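Local coordinates for cellulose binding protein (Clavibacter michiganensis subsp. michiganensis, PDB 4JCW) that binds a beta-glucan oligosaccharide along its expansin-like barrel and C-terminal domains, and as the full-length enzyme probably hydrolyses internal beta-1,4-glucosidic linkages of cellulose, at residues I112-G117 with E190-A195; G124-N129 with Y153-T158; C23-V28 with R62-D67. All coordinates share one frame; numbering follows the deposited sequence.

Contact 1: residues I112-G117 with E190-A195; sequences IRVKEG and EIQRTA. With BGC (beta-D-glucopyranose), chain C; BGC (beta-D-glucopyranose), chain B.
Ile112 and Gln192 form a hydrogen-bonded antiparallel pair, joined by two nearly straight bonds. Ile112 N gives its hydrogen to Gln192 O at 2.9 Å (167° at the hydrogen) and lies in that carbonyl plane; Gln192 N returns a bond to Ile112 O at 2.7 Å, tilted slightly from its plane. One residue further, Arg113 CA lies 3.5 Å from Glu190 O in a CA-H...O contact, and Arg113 CG rests against the same oxygen. A water accepts from Val114 N at 2.8 Å and from Gln192 NE2 at 3.0 Å, and donates to Glu190 O. With CG beside its own backbone N (chi1 -62°) and the chain extended beyond, Gln192 brings NE2 to 3.8 Å from Val114 CG2. Strand 191-193 is an edge strand of the antiparallel sheet in the expansin C-terminal domain, a member of the immunoglobulin-like E-set clan, and between the two segments only the Ile112-Gln192 pair is firmly bonded. Arg185 engages both side chains, its carbonyl accepting from Gln192 NE2 and its NH2 forming a salt bridge with Glu190. Arg113 reaches the other way, its NH2 bonded to Gln126 OE1 and Ile18 O. Beyond the strand, Lys115 leaves the pairing for the ligand. Its chain runs extended until the last torsion bends (chi4 -63°), which sets NZ between two glucose units, 2.6 Å from O6 of chain C and 2.6 Å from O3 of chain B. Lys115 of the second subunit is also hydrogen-bonded to the bound glucose.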
loop_
_atom_site.group_PDB
_atom_site.type_symbol
_atom_site.label_atom_id
_atom_site.label_comp_id
_atom_site.label_asym_id
_atom_site.label_seq_id
_atom_site.Cartn_x
_atom_site.Cartn_y
_atom_site.Cartn_z
ATOM N N ILE A 112 2.605 12.795 12.538
ATOM C CA ILE A 112 1.532 12.173 11.772
ATOM C C ILE A 112 1.801 12.305 10.280
ATOM O O ILE A 112 2.198 13.370 9.803
ATOM C CB ILE A 112 0.166 12.809 12.107
ATOM C CG1 ILE A 112 -0.181 12.606 13.582
ATOM C CG2 ILE A 112 -0.930 12.222 11.237
ATOM C CD1 ILE A 112 -0.514 11.186 13.952
ATOM N N ARG A 113 1.626 11.213 9.543
ATOM C CA ARG A 113 1.726 11.271 8.093
ATOM C C ARG A 113 0.425 10.810 7.446
ATOM O O ARG A 113 -0.064 9.733 7.742
ATOM C CB ARG A 113 2.885 10.420 7.582
ATOM C CG ARG A 113 2.999 10.453 6.073
ATOM C CD ARG A 113 4.287 9.840 5.616
ATOM N NE ARG A 113 4.354 8.414 5.900
ATOM C CZ ARG A 113 5.085 7.577 5.172
ATOM N NH1 ARG A 113 5.775 8.062 4.154
ATOM N NH2 ARG A 113 5.127 6.278 5.455
ATOM N N VAL A 114 -0.123 11.641 6.569
ATOM C CA VAL A 114 -1.316 11.276 5.811
ATOM C C VAL A 114 -0.874 10.465 4.593
ATOM O O VAL A 114 0.101 10.825 3.933
ATOM C CB VAL A 114 -2.081 12.539 5.390
ATOM C CG1 VAL A 114 -3.245 12.189 4.488
ATOM C CG2 VAL A 114 -2.569 13.295 6.634
ATOM N N LYS A 115 -1.574 9.363 4.315
ATOM C CA LYS A 115 -1.213 8.466 3.211
ATOM C C LYS A 115 -1.338 9.139 1.849
ATOM O O LYS A 115 -2.256 9.941 1.626
ATOM C CB LYS A 115 -2.087 7.208 3.213
ATOM C CG LYS A 115 -1.484 6.066 2.386
ATOM C CD LYS A 115 -2.300 4.798 2.483
ATOM C CE LYS A 115 -1.614 3.643 1.741
ATOM N NZ LYS A 115 -1.490 3.899 0.272
ATOM N N GLU A 116 -0.409 8.819 0.948
ATOM C CA GLU A 116 -0.544 9.211 -0.451
ATOM C C GLU A 116 -1.925 8.784 -0.934
ATOM O O GLU A 116 -2.415 7.713 -0.556
ATOM C CB GLU A 116 0.544 8.561 -1.321
ATOM C CG GLU A 116 1.948 9.032 -1.005
ATOM C CD GLU A 116 2.540 8.365 0.224
ATOM O OE1 GLU A 116 1.921 7.409 0.751
ATOM O OE2 GLU A 116 3.628 8.803 0.666
ATOM N N GLY A 117 -2.558 9.635 -1.736
ATOM C CA GLY A 117 -3.872 9.339 -2.274
ATOM C C GLY A 117 -5.049 9.649 -1.363
ATOM O O GLY A 117 -6.196 9.460 -1.762
ATOM N N GLU A 190 3.173 14.090 3.577
ATOM C CA GLU A 190 3.953 14.975 4.439
ATOM C C GLU A 190 3.999 14.469 5.883
ATOM O O GLU A 190 2.995 14.018 6.421
ATOM C CB GLU A 190 3.368 16.393 4.398
ATOM C CG GLU A 190 4.056 17.376 5.331
ATOM C CD GLU A 190 3.453 18.773 5.280
ATOM O OE1 GLU A 190 2.608 19.037 4.396
ATOM O OE2 GLU A 190 3.830 19.609 6.129
ATOM N N ILE A 191 5.169 14.536 6.509
ATOM C CA ILE A 191 5.271 14.222 7.929
ATOM C C ILE A 191 4.968 15.488 8.722
ATOM O O ILE A 191 5.744 16.447 8.702
ATOM C CB ILE A 191 6.674 13.689 8.305
ATOM C CG1 ILE A 191 7.006 12.440 7.495
ATOM C CG2 ILE A 191 6.730 13.335 9.777
ATOM C CD1 ILE A 191 8.430 11.992 7.647
ATOM N N GLN A 192 3.829 15.494 9.406
ATOM C CA GLN A 192 3.414 16.642 10.194
ATOM C C GLN A 192 3.895 16.501 11.630
ATOM O O GLN A 192 3.570 15.519 12.303
ATOM C CB GLN A 192 1.893 16.801 10.138
ATOM C CG GLN A 192 1.374 17.055 8.724
ATOM C CD GLN A 192 -0.137 17.260 8.653
ATOM O OE1 GLN A 192 -0.688 18.157 9.290
ATOM N NE2 GLN A 192 -0.810 16.427 7.858
ATOM N N ARG A 193 4.668 17.482 12.087
ATOM C CA ARG A 193 5.254 17.447 13.429
ATOM C C ARG A 193 4.263 17.944 14.474
ATOM O O ARG A 193 3.391 18.757 14.174
ATOM C CB ARG A 193 6.511 18.316 13.483
ATOM C CG ARG A 193 7.544 18.007 12.409
ATOM C CD ARG A 193 8.165 16.633 12.595
ATOM N NE ARG A 193 9.033 16.282 11.472
ATOM C CZ ARG A 193 9.627 15.101 11.323
ATOM N NH1 ARG A 193 9.451 14.148 12.232
ATOM N NH2 ARG A 193 10.396 14.869 10.264
ATOM N N THR A 194 4.389 17.445 15.700
ATOM C CA THR A 194 3.606 17.968 16.811
ATOM C C THR A 194 4.517 18.203 18.009
ATOM O O THR A 194 5.693 17.839 17.996
ATOM C CB THR A 194 2.471 17.012 17.256
ATOM O OG1 THR A 194 3.010 15.974 18.089
ATOM C CG2 THR A 194 1.749 16.397 16.054
ATOM N N ALA A 195 3.959 18.808 19.045
ATOM C CA ALA A 195 4.690 19.010 20.290
ATOM C C ALA A 195 4.370 17.911 21.303
ATOM O O ALA A 195 4.894 17.912 22.412
ATOM C CB ALA A 195 4.369 20.377 20.869
HETATM C C2 BGC C . -5.220 0.618 0.572
HETATM C C3 BGC C . -6.238 1.133 -0.414
HETATM C C4 BGC C . -5.741 2.463 -0.990
HETATM C C5 BGC C . -4.414 2.233 -1.684
HETATM C C6 BGC C . -3.868 3.599 -2.139
HETATM C C1 BGC C . -3.943 0.444 -0.174
HETATM O O2 BGC C . -5.622 -0.674 1.067
HETATM O O3 BGC C . -7.418 1.278 0.369
HETATM O O4 BGC C . -6.613 3.096 -1.968
HETATM O O5 BGC C . -3.484 1.699 -0.729
HETATM O O6 BGC C . -3.686 4.515 -1.042
HETATM C C2 BGC B . 0.668 -0.347 0.061
HETATM C C3 BGC B . -0.602 0.394 0.448
HETATM C C4 BGC B . -1.750 -0.585 0.417
HETATM C C5 BGC B . -1.528 -1.728 1.331
HETATM C C6 BGC B . -2.703 -2.672 1.034
HETATM C C1 BGC B . 0.842 -1.473 1.103
HETATM O O2 BGC B . 1.839 0.521 0.057
HETATM O O3 BGC B . -0.812 1.457 -0.493
HETATM O O4 BGC B . -3.019 -0.049 0.765
HETATM O O5 BGC B . -0.300 -2.374 0.999
HETATM O O6 BGC B . -2.641 -3.853 1.808
HETATM O O HOH W 1 0.568 14.352 6.225
#

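Contact 2: residues G124-N129 with Y153-T158; sequences GLQVLN and YGYWVT. With BGC (beta-D-glucopyranose), chain B; BGC (beta-D-glucopyranose), chain C.
Leu125 and Trp156 are a hydrogen-bonded antiparallel pair, Leu125 N to Trp156 O and Trp156 N to Leu125 O both measuring 2.7 Å, while Gly124 and Val157 form the adjoining non-hydrogen-bonded pair. The strands draw close at the glycine: Gly124 CA approaches Trp156 O to 3.2 Å as a CA-H...O contact, and Val157 CG1 and the Tyr155 ring close in on the side where a glycine carries nothing. Gln126 CB lies over one face of Tyr155, toward the rim, 3.8 Å from the ring centroid and 17° off the ring normal, a CH-pi contact; the amide plane beyond is turned only 20° from the ring. The amide is anchored outside the pair, OE1 by Arg113 NH2 and NE2 by Ser24 O. Trp156 turns away to the opposite face of the sheet, bringing the edge of its indole near Leu125 O, with Val127 CG2 in loose apolar contact with Trp156 CD1 at 4.4 Å. Where the strands diverge, a water bridges them by accepting from Val127 N and donating to Gly154 O at 2.8 Å. Tyr153, just before Gly154, has CG between its backbone N and carbonyl carbon (chi1 60°). Glucose of chain B lies flat over the ring, C5 3.4 Å above its plane and over its centre. A tyrosine face against sugar C-H groups fits a role for Tyr153 in holding the glucan by the apolar side of its glucose.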
loop_
_atom_site.group_PDB
_atom_site.type_symbol
_atom_site.label_atom_id
_atom_site.label_comp_id
_atom_site.label_asym_id
_atom_site.label_seq_id
_atom_site.Cartn_x
_atom_site.Cartn_y
_atom_site.Cartn_z
ATOM N N GLY A 124 -5.839 7.599 4.984
ATOM C CA GLY A 124 -5.050 6.847 5.948
ATOM C C GLY A 124 -4.161 7.779 6.752
ATOM O O GLY A 124 -3.639 8.755 6.211
ATOM N N LEU A 125 -4.018 7.497 8.048
ATOM C CA LEU A 125 -3.054 8.206 8.899
ATOM C C LEU A 125 -2.050 7.235 9.528
ATOM O O LEU A 125 -2.421 6.165 10.021
ATOM C CB LEU A 125 -3.752 8.954 10.034
ATOM C CG LEU A 125 -4.870 9.958 9.805
ATOM C CD1 LEU A 125 -5.186 10.637 11.122
ATOM C CD2 LEU A 125 -4.488 10.968 8.754
ATOM N N GLN A 126 -0.783 7.627 9.541
ATOM C CA GLN A 126 0.253 6.856 10.222
ATOM C C GLN A 126 0.778 7.626 11.414
ATOM O O GLN A 126 1.138 8.796 11.291
ATOM C CB GLN A 126 1.411 6.571 9.272
ATOM C CG GLN A 126 2.627 5.947 9.922
ATOM C CD GLN A 126 3.641 5.462 8.886
ATOM O OE1 GLN A 126 4.280 6.259 8.189
ATOM N NE2 GLN A 126 3.773 4.148 8.770
ATOM N N VAL A 127 0.813 6.959 12.567
ATOM C CA VAL A 127 1.279 7.584 13.799
ATOM C C VAL A 127 2.735 7.216 14.018
ATOM O O VAL A 127 3.082 6.035 14.133
ATOM C CB VAL A 127 0.462 7.137 14.997
ATOM C CG1 VAL A 127 0.931 7.884 16.284
ATOM C CG2 VAL A 127 -1.022 7.391 14.744
ATOM N N LEU A 128 3.578 8.240 14.034
ATOM C CA LEU A 128 5.013 8.068 14.190
ATOM C C LEU A 128 5.431 8.424 15.624
ATOM O O LEU A 128 4.894 9.361 16.211
ATOM C CB LEU A 128 5.747 8.959 13.175
ATOM C CG LEU A 128 5.404 8.669 11.703
ATOM C CD1 LEU A 128 6.009 9.706 10.774
ATOM C CD2 LEU A 128 5.861 7.268 11.333
ATOM N N ASN A 129 6.388 7.672 16.167
ATOM C CA ASN A 129 7.020 7.967 17.461
ATOM C C ASN A 129 6.111 7.853 18.682
ATOM O O ASN A 129 6.334 8.547 19.676
ATOM C CB ASN A 129 7.690 9.349 17.465
ATOM C CG ASN A 129 8.509 9.611 16.211
ATOM O OD1 ASN A 129 9.304 8.775 15.789
ATOM N ND2 ASN A 129 8.315 10.778 15.612
ATOM N N TYR A 153 -0.779 -2.685 7.419
ATOM C CA TYR A 153 0.402 -2.070 6.787
ATOM C C TYR A 153 0.858 -0.755 7.440
ATOM O O TYR A 153 1.579 0.035 6.833
ATOM C CB TYR A 153 0.224 -1.915 5.271
ATOM C CG TYR A 153 -0.948 -1.048 4.860
ATOM C CD1 TYR A 153 -0.778 0.308 4.580
ATOM C CD2 TYR A 153 -2.222 -1.584 4.748
ATOM C CE1 TYR A 153 -1.860 1.107 4.204
ATOM C CE2 TYR A 153 -3.301 -0.803 4.345
ATOM C CZ TYR A 153 -3.118 0.537 4.087
ATOM O OH TYR A 153 -4.206 1.294 3.703
ATOM N N GLY A 154 0.422 -0.518 8.677
ATOM C CA GLY A 154 1.005 0.550 9.475
ATOM C C GLY A 154 0.242 1.863 9.446
ATOM O O GLY A 154 0.712 2.862 9.979
ATOM N N TYR A 155 -0.931 1.865 8.819
ATOM C CA TYR A 155 -1.771 3.055 8.771
ATOM C C TYR A 155 -3.079 2.822 9.510
ATOM O O TYR A 155 -3.414 1.687 9.859
ATOM C CB TYR A 155 -2.079 3.441 7.317
ATOM C CG TYR A 155 -0.997 4.278 6.675
ATOM C CD1 TYR A 155 -1.129 5.660 6.581
ATOM C CD2 TYR A 155 0.166 3.692 6.171
ATOM C CE1 TYR A 155 -0.154 6.424 5.992
ATOM C CE2 TYR A 155 1.159 4.461 5.579
ATOM C CZ TYR A 155 0.988 5.827 5.494
ATOM O OH TYR A 155 1.950 6.615 4.922
ATOM N N TRP A 156 -3.811 3.909 9.748
ATOM C CA TRP A 156 -5.159 3.837 10.287
ATOM C C TRP A 156 -6.058 4.523 9.281
ATOM O O TRP A 156 -5.746 5.618 8.832
ATOM C CB TRP A 156 -5.233 4.572 11.622
ATOM C CG TRP A 156 -4.424 3.905 12.701
ATOM C CD1 TRP A 156 -3.073 3.955 12.867
ATOM C CD2 TRP A 156 -4.930 3.080 13.756
ATOM N NE1 TRP A 156 -2.703 3.212 13.961
ATOM C CE2 TRP A 156 -3.826 2.659 14.521
ATOM C CE3 TRP A 156 -6.209 2.645 14.116
ATOM C CZ2 TRP A 156 -3.964 1.842 15.635
ATOM C CZ3 TRP A 156 -6.347 1.832 15.229
ATOM C CH2 TRP A 156 -5.228 1.440 15.974
ATOM N N VAL A 157 -7.177 3.901 8.936
ATOM C CA VAL A 157 -7.950 4.408 7.814
ATOM C C VAL A 157 -9.408 4.734 8.137
ATOM O O VAL A 157 -9.998 4.155 9.042
ATOM C CB VAL A 157 -7.869 3.435 6.615
ATOM C CG1 VAL A 157 -6.414 3.328 6.123
ATOM C CG2 VAL A 157 -8.431 2.066 6.990
ATOM N N THR A 158 -9.975 5.665 7.374
ATOM C CA THR A 158 -11.343 6.123 7.561
ATOM C C THR A 158 -12.356 5.080 7.113
ATOM O O THR A 158 -12.291 4.587 5.986
ATOM C CB THR A 158 -11.589 7.401 6.751
ATOM O OG1 THR A 158 -11.233 7.159 5.382
ATOM C CG2 THR A 158 -10.732 8.542 7.287
HETATM C C2 BGC B . 0.668 -0.347 0.061
HETATM C C3 BGC B . -0.602 0.394 0.448
HETATM C C4 BGC B . -1.750 -0.585 0.417
HETATM C C5 BGC B . -1.528 -1.728 1.331
HETATM C C6 BGC B . -2.703 -2.672 1.034
HETATM C C1 BGC B . 0.842 -1.473 1.103
HETATM O O2 BGC B . 1.839 0.521 0.057
HETATM O O3 BGC B . -0.812 1.457 -0.493
HETATM O O4 BGC B . -3.019 -0.049 0.765
HETATM O O5 BGC B . -0.300 -2.374 0.999
HETATM O O6 BGC B . -2.641 -3.853 1.808
HETATM C C2 BGC C . -5.220 0.618 0.572
HETATM C C3 BGC C . -6.238 1.133 -0.414
HETATM C C4 BGC C . -5.741 2.463 -0.990
HETATM C C5 BGC C . -4.414 2.233 -1.684
HETATM C C6 BGC C . -3.868 3.599 -2.139
HETATM C C1 BGC C . -3.943 0.444 -0.174
HETATM O O2 BGC C . -5.622 -0.674 1.067
HETATM O O3 BGC C . -7.418 1.278 0.369
HETATM O O4 BGC C . -6.613 3.096 -1.968
HETATM O O5 BGC C . -3.484 1.699 -0.729
HETATM O O6 BGC C . -3.686 4.515 -1.042
HETATM O O HOH W 2 0.313 4.086 12.443
#

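Contact 3: residues C23-V28 with R62-D67; sequences CSMPAV and RVQVAD. With BGC (beta-D-glucopyranose), chain D.
Ala66 O accepts the backbone N-H of Cys23 at 3.1 Å, the one hydrogen bond between loop 23-28 and strand 62-67. The donor stands 36° out of the carbonyl plane, off the lone pairs, and no strand pairing joins the two segments. The rest of Cys23 folds over the same carbonyl: CB is 3.2 Å from Ala66 O, and SG lies 3.4 Å from Ala66 C. That placement follows from chi1 of -63°, which sets the sulfur beside the residue's own N and anti to its carbonyl carbon. The disulfide to Cys48 then ties this crossing covalently to a third part of the barrel. Further along, Met25 leans toward Gln64, but it is modelled in two conformers, so its approach is doubtful. The side chain of Asp67 starts away from the loop, and its OD2 accepts a bond from O2 of glucose in chain D at 2.7 Å. Its other oxygen, OD1, is held by the backbone N of Asn22, just before the loop, while Tyr10 OH adds a weak bond to OD2. One carboxylate is thus positioned by protein and sugar together. On its outer side the loop meets the second domain, with Pro26 packing against Gln126 and Leu128. A loop pinned over a barrel strand beside an acidic sugar-binding residue fits the glucan-binding groove of the double-psi beta-barrel domain found in expansins and related lytic transglycosylases.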
loop_
_atom_site.group_PDB
_atom_site.type_symbol
_atom_site.label_atom_id
_atom_site.label_comp_id
_atom_site.label_asym_id
_atom_site.label_seq_id
_atom_site.Cartn_x
_atom_site.Cartn_y
_atom_site.Cartn_z
ATOM N N CYS A 23 5.379 -2.409 7.784
ATOM C CA CYS A 23 4.898 -1.281 8.598
ATOM C C CYS A 23 4.831 0.032 7.830
ATOM O O CYS A 23 4.336 1.036 8.356
ATOM C CB CYS A 23 5.774 -1.096 9.854
ATOM S SG CYS A 23 5.733 -2.497 10.957
ATOM N N SER A 24 5.331 0.009 6.592
ATOM C CA SER A 24 5.369 1.193 5.726
ATOM C C SER A 24 6.025 2.406 6.390
ATOM O O SER A 24 5.476 3.512 6.346
ATOM C CB SER A 24 3.961 1.584 5.256
ATOM O OG SER A 24 3.243 0.478 4.736
ATOM N N MET A 25 7.191 2.199 7.000
ATOM C CA MET A 25 7.912 3.291 7.628
ATOM C C MET A 25 8.316 4.319 6.576
ATOM O O MET A 25 8.606 3.956 5.423
ATOM C CB MET A 25 9.135 2.751 8.368
ATOM C CG MET A 25 8.803 1.737 9.450
ATOM S SD MET A 25 8.035 2.475 10.911
ATOM C CE MET A 25 6.291 2.245 10.578
ATOM N N PRO A 26 8.333 5.604 6.963
ATOM C CA PRO A 26 8.714 6.704 6.063
ATOM C C PRO A 26 10.158 6.581 5.603
ATOM O O PRO A 26 10.546 7.208 4.616
ATOM C CB PRO A 26 8.577 7.952 6.946
ATOM C CG PRO A 26 7.672 7.543 8.058
ATOM C CD PRO A 26 7.955 6.098 8.301
ATOM N N ALA A 27 10.949 5.799 6.333
ATOM C CA ALA A 27 12.366 5.636 6.029
ATOM C C ALA A 27 12.877 4.380 6.686
ATOM O O ALA A 27 12.332 3.930 7.690
ATOM C CB ALA A 27 13.149 6.816 6.552
ATOM N N VAL A 28 13.932 3.814 6.123
ATOM C CA VAL A 28 14.708 2.828 6.851
ATOM C C VAL A 28 15.431 3.608 7.940
ATOM O O VAL A 28 15.973 4.682 7.666
ATOM C CB VAL A 28 15.735 2.156 5.921
ATOM C CG1 VAL A 28 16.638 1.205 6.692
ATOM C CG2 VAL A 28 15.015 1.438 4.786
ATOM N N ARG A 62 19.337 -2.419 20.055
ATOM C CA ARG A 62 17.916 -2.097 19.931
ATOM C C ARG A 62 17.518 -2.052 18.454
ATOM O O ARG A 62 18.235 -1.495 17.632
ATOM C CB ARG A 62 17.605 -0.762 20.610
ATOM C CG ARG A 62 16.161 -0.293 20.453
ATOM C CD ARG A 62 15.859 0.857 21.405
ATOM N NE ARG A 62 16.053 0.454 22.796
ATOM C CZ ARG A 62 15.802 1.224 23.851
ATOM N NH1 ARG A 62 15.344 2.462 23.695
ATOM N NH2 ARG A 62 16.019 0.753 25.073
ATOM N N VAL A 63 16.390 -2.663 18.113
ATOM C CA VAL A 63 15.918 -2.628 16.737
ATOM C C VAL A 63 14.474 -2.150 16.682
ATOM O O VAL A 63 13.686 -2.426 17.585
ATOM C CB VAL A 63 16.065 -4.006 16.036
ATOM C CG1 VAL A 63 17.531 -4.365 15.887
ATOM C CG2 VAL A 63 15.345 -5.089 16.818
ATOM N N GLN A 64 14.138 -1.412 15.634
ATOM C CA GLN A 64 12.763 -0.994 15.421
ATOM C C GLN A 64 11.996 -2.082 14.688
ATOM O O GLN A 64 12.495 -2.648 13.713
ATOM C CB GLN A 64 12.710 0.293 14.605
ATOM C CG GLN A 64 11.325 0.939 14.619
ATOM C CD GLN A 64 11.303 2.337 14.016
ATOM O OE1 GLN A 64 12.295 2.807 13.467
ATOM N NE2 GLN A 64 10.155 2.994 14.098
ATOM N N VAL A 65 10.794 -2.384 15.159
ATOM C CA VAL A 65 9.947 -3.316 14.442
ATOM C C VAL A 65 9.446 -2.607 13.190
ATOM O O VAL A 65 8.744 -1.590 13.266
ATOM C CB VAL A 65 8.779 -3.811 15.283
ATOM C CG1 VAL A 65 7.903 -4.748 14.455
ATOM C CG2 VAL A 65 9.303 -4.527 16.528
ATOM N N ALA A 66 9.830 -3.158 12.044
ATOM C CA ALA A 66 9.647 -2.502 10.758
ATOM C C ALA A 66 8.793 -3.312 9.798
ATOM O O ALA A 66 8.256 -2.769 8.834
ATOM C CB ALA A 66 10.997 -2.247 10.121
ATOM N N ASP A 67 8.664 -4.606 10.063
ATOM C CA ASP A 67 8.292 -5.526 8.999
ATOM C C ASP A 67 7.714 -6.819 9.571
ATOM O O ASP A 67 7.781 -7.070 10.778
ATOM C CB ASP A 67 9.560 -5.821 8.180
ATOM C CG ASP A 67 9.279 -6.227 6.740
ATOM O OD1 ASP A 67 8.102 -6.336 6.322
ATOM O OD2 ASP A 67 10.274 -6.442 6.003
HETATM C C2 BGC D . 8.476 -6.709 2.904
HETATM C C3 BGC D . 7.139 -6.091 3.242
HETATM C C4 BGC D . 6.049 -7.014 2.670
HETATM C C5 BGC D . 6.217 -8.346 3.325
HETATM C C6 BGC D . 5.243 -9.338 2.685
HETATM C C1 BGC D . 8.559 -8.098 3.533
HETATM O O1 BGC D . 9.832 -8.711 3.299
HETATM O O2 BGC D . 9.543 -5.904 3.433
HETATM O O3 BGC D . 7.129 -4.817 2.589
HETATM O O4 BGC D . 4.661 -6.609 2.889
HETATM O O5 BGC D . 7.494 -8.913 3.012
HETATM O O6 BGC D . 5.387 -10.632 3.261
#

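How the contacts relate
From the N terminus, contact 3 comes first and closes its loop within the barrel domain, joining residues 23-28 to strand 59-68 before the chain enters the second domain. Contact 1 opens there at 112-117 and closes only at 190-195, so it spans nearly that whole domain. Contact 2 falls entirely inside this span, pairing 124-129 with 153-158; none of the three cross. Contacts 1 and 2 share one sheet, since strands 111-114 and 124-128 are neighbours, with Arg113 O bonded to Gln126 N. The domains meet at Ser24, whose OG and O bond Tyr153 O and Gln126 NE2. Contacts 1 and 2 touch the same glucoses, chains B and C; contact 3 touches that of chain D.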